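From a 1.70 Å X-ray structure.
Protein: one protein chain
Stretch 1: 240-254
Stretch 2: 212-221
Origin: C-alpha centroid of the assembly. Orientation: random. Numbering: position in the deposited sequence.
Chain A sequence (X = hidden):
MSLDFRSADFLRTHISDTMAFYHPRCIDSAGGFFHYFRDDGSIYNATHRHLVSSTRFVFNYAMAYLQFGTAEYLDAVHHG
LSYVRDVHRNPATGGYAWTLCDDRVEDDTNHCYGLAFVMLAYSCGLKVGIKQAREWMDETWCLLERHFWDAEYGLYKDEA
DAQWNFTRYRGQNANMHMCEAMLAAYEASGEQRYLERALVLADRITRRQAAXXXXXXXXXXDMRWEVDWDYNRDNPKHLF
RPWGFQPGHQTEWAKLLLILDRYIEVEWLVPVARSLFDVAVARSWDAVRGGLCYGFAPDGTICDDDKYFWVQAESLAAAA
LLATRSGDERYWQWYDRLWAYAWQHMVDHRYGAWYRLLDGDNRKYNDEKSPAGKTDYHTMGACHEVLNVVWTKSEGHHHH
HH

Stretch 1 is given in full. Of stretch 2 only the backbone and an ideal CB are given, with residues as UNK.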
# COMPACT_ATOMS: atom_id res chain seq x y z
N PHE A 240 4.30 5.02 9.72
CA PHE A 240 2.99 4.41 9.51
C PHE A 240 1.83 5.21 10.05
O PHE A 240 0.68 5.00 9.62
CB PHE A 240 2.96 3.00 10.11
CG PHE A 240 3.98 2.07 9.49
CD1 PHE A 240 3.78 1.53 8.24
CD2 PHE A 240 5.17 1.81 10.13
CE1 PHE A 240 4.75 0.69 7.64
CE2 PHE A 240 6.14 0.95 9.53
CZ PHE A 240 5.90 0.40 8.30
N ARG A 241 2.11 6.12 10.99
CA ARG A 241 1.08 6.89 11.71
C ARG A 241 1.48 8.37 11.75
O ARG A 241 1.64 8.95 12.83
CB ARG A 241 0.90 6.36 13.14
CG ARG A 241 0.30 4.95 13.21
CD ARG A 241 0.06 4.55 14.65
NE ARG A 241 -0.21 3.11 14.75
CZ ARG A 241 -0.38 2.45 15.89
NH1 ARG A 241 -0.35 3.07 17.09
NH2 ARG A 241 -0.63 1.14 15.84
N PRO A 242 1.59 9.00 10.56
CA PRO A 242 1.97 10.41 10.49
C PRO A 242 0.83 11.30 10.98
O PRO A 242 -0.31 10.85 11.05
CB PRO A 242 2.21 10.62 8.98
CG PRO A 242 1.34 9.66 8.31
CD PRO A 242 1.30 8.44 9.24
N TRP A 243 1.12 12.55 11.29
CA TRP A 243 0.04 13.46 11.67
C TRP A 243 -0.49 14.23 10.46
O TRP A 243 0.29 14.68 9.61
CB TRP A 243 0.51 14.48 12.73
CG TRP A 243 -0.67 15.33 13.23
CD1 TRP A 243 -1.51 15.01 14.27
CD2 TRP A 243 -1.12 16.60 12.73
NE1 TRP A 243 -2.48 15.97 14.41
CE2 TRP A 243 -2.26 16.96 13.49
CE3 TRP A 243 -0.70 17.45 11.69
CZ2 TRP A 243 -2.95 18.16 13.28
CZ3 TRP A 243 -1.40 18.65 11.47
CH2 TRP A 243 -2.52 18.98 12.24
N GLY A 244 -1.81 14.44 10.40
CA GLY A 244 -2.44 15.31 9.39
C GLY A 244 -3.24 14.48 8.40
O GLY A 244 -3.11 13.23 8.40
N PHE A 245 -4.07 15.14 7.58
CA PHE A 245 -4.71 14.45 6.47
C PHE A 245 -3.67 14.08 5.47
O PHE A 245 -2.81 14.89 5.12
CB PHE A 245 -5.78 15.32 5.79
CG PHE A 245 -7.04 15.46 6.57
CD1 PHE A 245 -7.93 14.40 6.64
CD2 PHE A 245 -7.38 16.66 7.18
CE1 PHE A 245 -9.11 14.51 7.30
CE2 PHE A 245 -8.60 16.78 7.88
CZ PHE A 245 -9.45 15.70 7.94
N GLN A 246 -3.75 12.83 4.99
CA GLN A 246 -2.81 12.29 4.01
C GLN A 246 -3.54 12.25 2.67
O GLN A 246 -4.37 11.37 2.47
CB GLN A 246 -2.44 10.87 4.43
CG GLN A 246 -1.52 10.81 5.64
CD GLN A 246 -0.10 10.79 5.18
OE1 GLN A 246 0.26 9.93 4.36
NE2 GLN A 246 0.74 11.74 5.66
N PRO A 247 -3.26 13.19 1.75
CA PRO A 247 -3.90 13.11 0.45
C PRO A 247 -3.72 11.76 -0.26
O PRO A 247 -4.62 11.30 -0.97
CB PRO A 247 -3.19 14.23 -0.37
CG PRO A 247 -2.04 14.64 0.42
CD PRO A 247 -2.38 14.39 1.83
N GLY A 248 -2.57 11.15 -0.09
CA GLY A 248 -2.25 9.85 -0.66
C GLY A 248 -3.21 8.78 -0.21
O GLY A 248 -3.49 7.85 -0.95
N HIS A 249 -3.67 8.90 1.02
CA HIS A 249 -4.69 7.93 1.51
C HIS A 249 -6.08 8.21 0.99
O HIS A 249 -6.87 7.26 0.83
CB HIS A 249 -4.62 7.78 3.05
CG HIS A 249 -3.43 7.03 3.54
ND1 HIS A 249 -2.97 7.13 4.84
CD2 HIS A 249 -2.55 6.22 2.91
CE1 HIS A 249 -1.91 6.36 5.00
NE2 HIS A 249 -1.63 5.80 3.84
N GLN A 250 -6.38 9.47 0.67
CA GLN A 250 -7.68 9.81 0.11
C GLN A 250 -7.76 9.22 -1.31
O GLN A 250 -8.79 8.65 -1.71
CB GLN A 250 -7.94 11.32 0.09
CG GLN A 250 -7.53 12.03 1.35
CD GLN A 250 -8.15 11.47 2.60
OE1 GLN A 250 -9.37 11.24 2.63
NE2 GLN A 250 -7.36 11.33 3.67
N THR A 251 -6.67 9.41 -2.07
CA THR A 251 -6.63 8.90 -3.44
C THR A 251 -6.54 7.38 -3.47
O THR A 251 -7.15 6.73 -4.33
CB THR A 251 -5.56 9.57 -4.29
OG1 THR A 251 -4.26 9.23 -3.79
CG2 THR A 251 -5.81 11.13 -4.28
N GLU A 252 -5.78 6.81 -2.54
CA GLU A 252 -5.71 5.35 -2.42
C GLU A 252 -7.09 4.78 -2.15
O GLU A 252 -7.45 3.75 -2.73
CB GLU A 252 -4.75 4.96 -1.32
CG GLU A 252 -4.48 3.47 -1.17
CD GLU A 252 -3.20 3.13 -0.40
OE1 GLU A 252 -2.46 4.03 0.13
OE2 GLU A 252 -2.90 1.92 -0.27
N TRP A 253 -7.85 5.40 -1.27
CA TRP A 253 -9.24 4.95 -1.06
C TRP A 253 -10.09 5.10 -2.33
O TRP A 253 -10.94 4.24 -2.64
CB TRP A 253 -9.89 5.71 0.10
CG TRP A 253 -9.72 5.07 1.42
CD1 TRP A 253 -9.02 5.53 2.49
CD2 TRP A 253 -10.26 3.80 1.81
NE1 TRP A 253 -9.09 4.64 3.52
CE2 TRP A 253 -9.87 3.58 3.14
CE3 TRP A 253 -11.05 2.83 1.15
CZ2 TRP A 253 -10.21 2.40 3.86
CZ3 TRP A 253 -11.40 1.67 1.86
CH2 TRP A 253 -11.00 1.48 3.20
N ALA A 254 -9.91 6.20 -3.06
CA ALA A 254 -10.64 6.39 -4.31
C ALA A 254 -10.38 5.22 -5.26
O ALA A 254 -11.32 4.68 -5.89
CB ALA A 254 -10.28 7.71 -4.97
N UNK A 212 -16.97 12.31 10.14
CA UNK A 212 -16.52 12.92 11.38
C UNK A 212 -15.39 13.92 11.16
O UNK A 212 -14.93 14.58 12.12
CB UNK A 212 -16.07 11.83 12.36
N UNK A 213 -14.93 14.04 9.92
CA UNK A 213 -13.76 14.91 9.64
C UNK A 213 -13.98 15.66 8.36
O UNK A 213 -13.07 15.81 7.53
CB UNK A 213 -12.47 14.10 9.55
N UNK A 214 -15.22 16.08 8.18
CA UNK A 214 -15.61 16.97 7.12
C UNK A 214 -15.42 16.38 5.74
O UNK A 214 -15.13 17.09 4.78
CB UNK A 214 -14.82 18.28 7.23
N UNK A 215 -15.62 15.08 5.63
CA UNK A 215 -15.66 14.40 4.35
C UNK A 215 -14.36 13.82 3.84
O UNK A 215 -14.33 13.28 2.70
CB UNK A 215 -16.19 15.38 3.30
N UNK A 216 -13.29 13.92 4.61
CA UNK A 216 -12.02 13.25 4.30
C UNK A 216 -11.71 12.26 5.40
O UNK A 216 -12.28 12.34 6.49
CB UNK A 216 -10.88 14.26 4.14
N UNK A 217 -10.83 11.30 5.12
CA UNK A 217 -10.49 10.25 6.06
C UNK A 217 -9.27 10.67 6.91
O UNK A 217 -8.16 10.79 6.40
CB UNK A 217 -10.21 8.94 5.31
N UNK A 218 -9.51 10.90 8.18
CA UNK A 218 -8.45 11.14 9.16
C UNK A 218 -7.83 9.81 9.58
O UNK A 218 -8.48 8.75 9.48
CB UNK A 218 -8.99 11.89 10.38
N UNK A 219 -6.57 9.81 10.02
CA UNK A 219 -5.85 8.57 10.28
C UNK A 219 -6.15 7.93 11.61
O UNK A 219 -6.19 6.70 11.72
CB UNK A 219 -4.34 8.83 10.19
N UNK A 220 -6.33 8.75 12.65
CA UNK A 220 -6.25 8.29 14.05
C UNK A 220 -7.53 8.48 14.85
O UNK A 220 -8.17 9.49 14.75
CB UNK A 220 -5.11 9.03 14.76
N UNK A 221 -7.89 7.45 15.61
CA UNK A 221 -9.12 7.45 16.35
C UNK A 221 -8.94 6.85 17.76
O UNK A 221 -7.98 6.17 18.07
CB UNK A 221 -10.19 6.68 15.57

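Position 212 lies out of reach of stretch 1, with nothing of it within 5.5 Å of the ideal CB. The visible atoms set no preference. The deposited residue is Lys212, and it makes no contact here.

Position 213 points toward stretch 1. Its ideal CB is 3.8 Å from Phe245 CZ, so a small apolar side chain would suit the spot. It is Ala213, whose CB packs against CZ of Phe245 at 3.8 Å.

Position 214 points sideways and meets nothing of stretch 1. Its phi/psi of 64/34 is left-handed, which favours Gly, Asn or Asp. It is Asp214, without contact to stretch 1.

Position 215 has phi/psi of 93/2. A CB would jam against the carbonyl O of the residue before, which calls for glycine. It is Gly215, inside the type I' turn from 213 to 216.

Position 216 points toward stretch 1. Its ideal CB is 3.6 Å from Phe245 CE1 and 3.7 Å from Gln250 OE1. The phenyl ring favours an apolar side chain, such as Leu, Ile or Met. It is Leu216, and its CD1 lies over one face of the Phe245 ring.

Position 217 points sideways, and the ideal CB is 4.6 Å from Trp253 CD1. The backbone does the polar work. Its N donates to Gln250 OE1 (2.9 Å), and Gln250 NE2 donates to its O (2.9 Å). The amide of Gln250 is thus matched at both ends by backbone atoms, so any residue with a backbone N-H could make these bonds; proline could not make the first. A modest apolar group, Val or Ile, would suit. It is Val217, and its CG2 reaches Trp253 CD1 at 4.3 Å.

Position 218 also points sideways, with its ideal CB 4.0 Å from Phe245 CE1. Beyond lie the rings of Phe245 and Trp243 and the backbone of Gly244. A long apolar or aromatic side chain could reach them. It is Trp218. Its edge is directed at the faces of both Phe245 and Trp243, with planes at 82° and 83°. It covers the face of Phe245 opposite Leu216. Its CZ3 lies 3.7 Å from Gly244 C.

Position 219 points toward stretch 1. His249 ND1 lies beyond it as a possible donor, at a distance that calls for a longer side chain. Glu would suit as an acceptor, and Gln might. It is Glu219. His249 ND1 donates to Glu219 OE2 at 2.7 Å, near the plane of the imidazole. Water 1 donates to OE2 and accepts from Gln246 N; water 3 joins OE1 to Phe240 O.

Position 220 points toward stretch 1, but its ideal CB has nothing within 5.5 Å. There is space for a larger side chain. The carbonyl of Pro242 offers an acceptor, so His, Gln, Lys or Arg might serve. It is His220. Its NE2 donates to Pro242 O at 2.8 Å, and its CE1 rests 3.6 Å from Arg241 CB.

Position 221 is out of reach, so stretch 1 sets no preference. It is Tyr221, in the strand with 220.

Stretch 2 (212-221) KADGLVWEHY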
# COMPACT_ATOMS: atom_id res chain seq x y z
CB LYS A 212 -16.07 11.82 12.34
CG LYS A 212 -17.14 10.75 12.63
CD LYS A 212 -16.60 9.71 13.60
CE LYS A 212 -17.51 8.50 13.69
NZ LYS A 212 -18.47 8.69 14.73
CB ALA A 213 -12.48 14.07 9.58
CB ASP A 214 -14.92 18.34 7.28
CG ASP A 214 -15.74 19.47 6.66
OD1 ASP A 214 -16.99 19.37 6.73
OD2 ASP A 214 -15.15 20.41 6.09
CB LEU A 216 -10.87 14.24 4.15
CG LEU A 216 -10.95 15.21 2.96
CD1 LEU A 216 -9.67 16.07 2.99
CD2 LEU A 216 -11.06 14.48 1.63
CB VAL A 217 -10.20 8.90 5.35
CG1 VAL A 217 -9.81 7.81 6.33
CG2 VAL A 217 -11.41 8.49 4.45
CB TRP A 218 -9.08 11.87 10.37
CG TRP A 218 -8.11 12.32 11.39
CD1 TRP A 218 -7.90 11.74 12.62
CD2 TRP A 218 -7.23 13.46 11.33
NE1 TRP A 218 -6.93 12.43 13.30
CE2 TRP A 218 -6.51 13.49 12.55
CE3 TRP A 218 -6.98 14.46 10.36
CZ2 TRP A 218 -5.53 14.46 12.83
CZ3 TRP A 218 -6.02 15.44 10.64
CH2 TRP A 218 -5.32 15.44 11.87
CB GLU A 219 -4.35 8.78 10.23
CG GLU A 219 -3.80 9.24 8.90
CD GLU A 219 -3.92 8.20 7.80
OE1 GLU A 219 -3.69 6.99 8.05
OE2 GLU A 219 -4.29 8.60 6.66
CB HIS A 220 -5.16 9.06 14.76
CG HIS A 220 -3.89 9.12 14.00
ND1 HIS A 220 -3.25 7.98 13.56
CD2 HIS A 220 -3.16 10.17 13.55
CE1 HIS A 220 -2.15 8.32 12.92
NE2 HIS A 220 -2.07 9.64 12.89
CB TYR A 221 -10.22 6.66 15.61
CG TYR A 221 -10.45 7.13 14.21
CD1 TYR A 221 -11.45 8.04 13.88
CD2 TYR A 221 -9.62 6.66 13.18
CE1 TYR A 221 -11.63 8.48 12.54
CE2 TYR A 221 -9.78 7.10 11.87
CZ TYR A 221 -10.79 8.01 11.56
OH TYR A 221 -10.97 8.46 10.25
O HOH W 1 -5.48 11.01 6.28
O HOH W 2 -4.70 12.08 10.33
O HOH W 3 -2.00 6.12 10.01
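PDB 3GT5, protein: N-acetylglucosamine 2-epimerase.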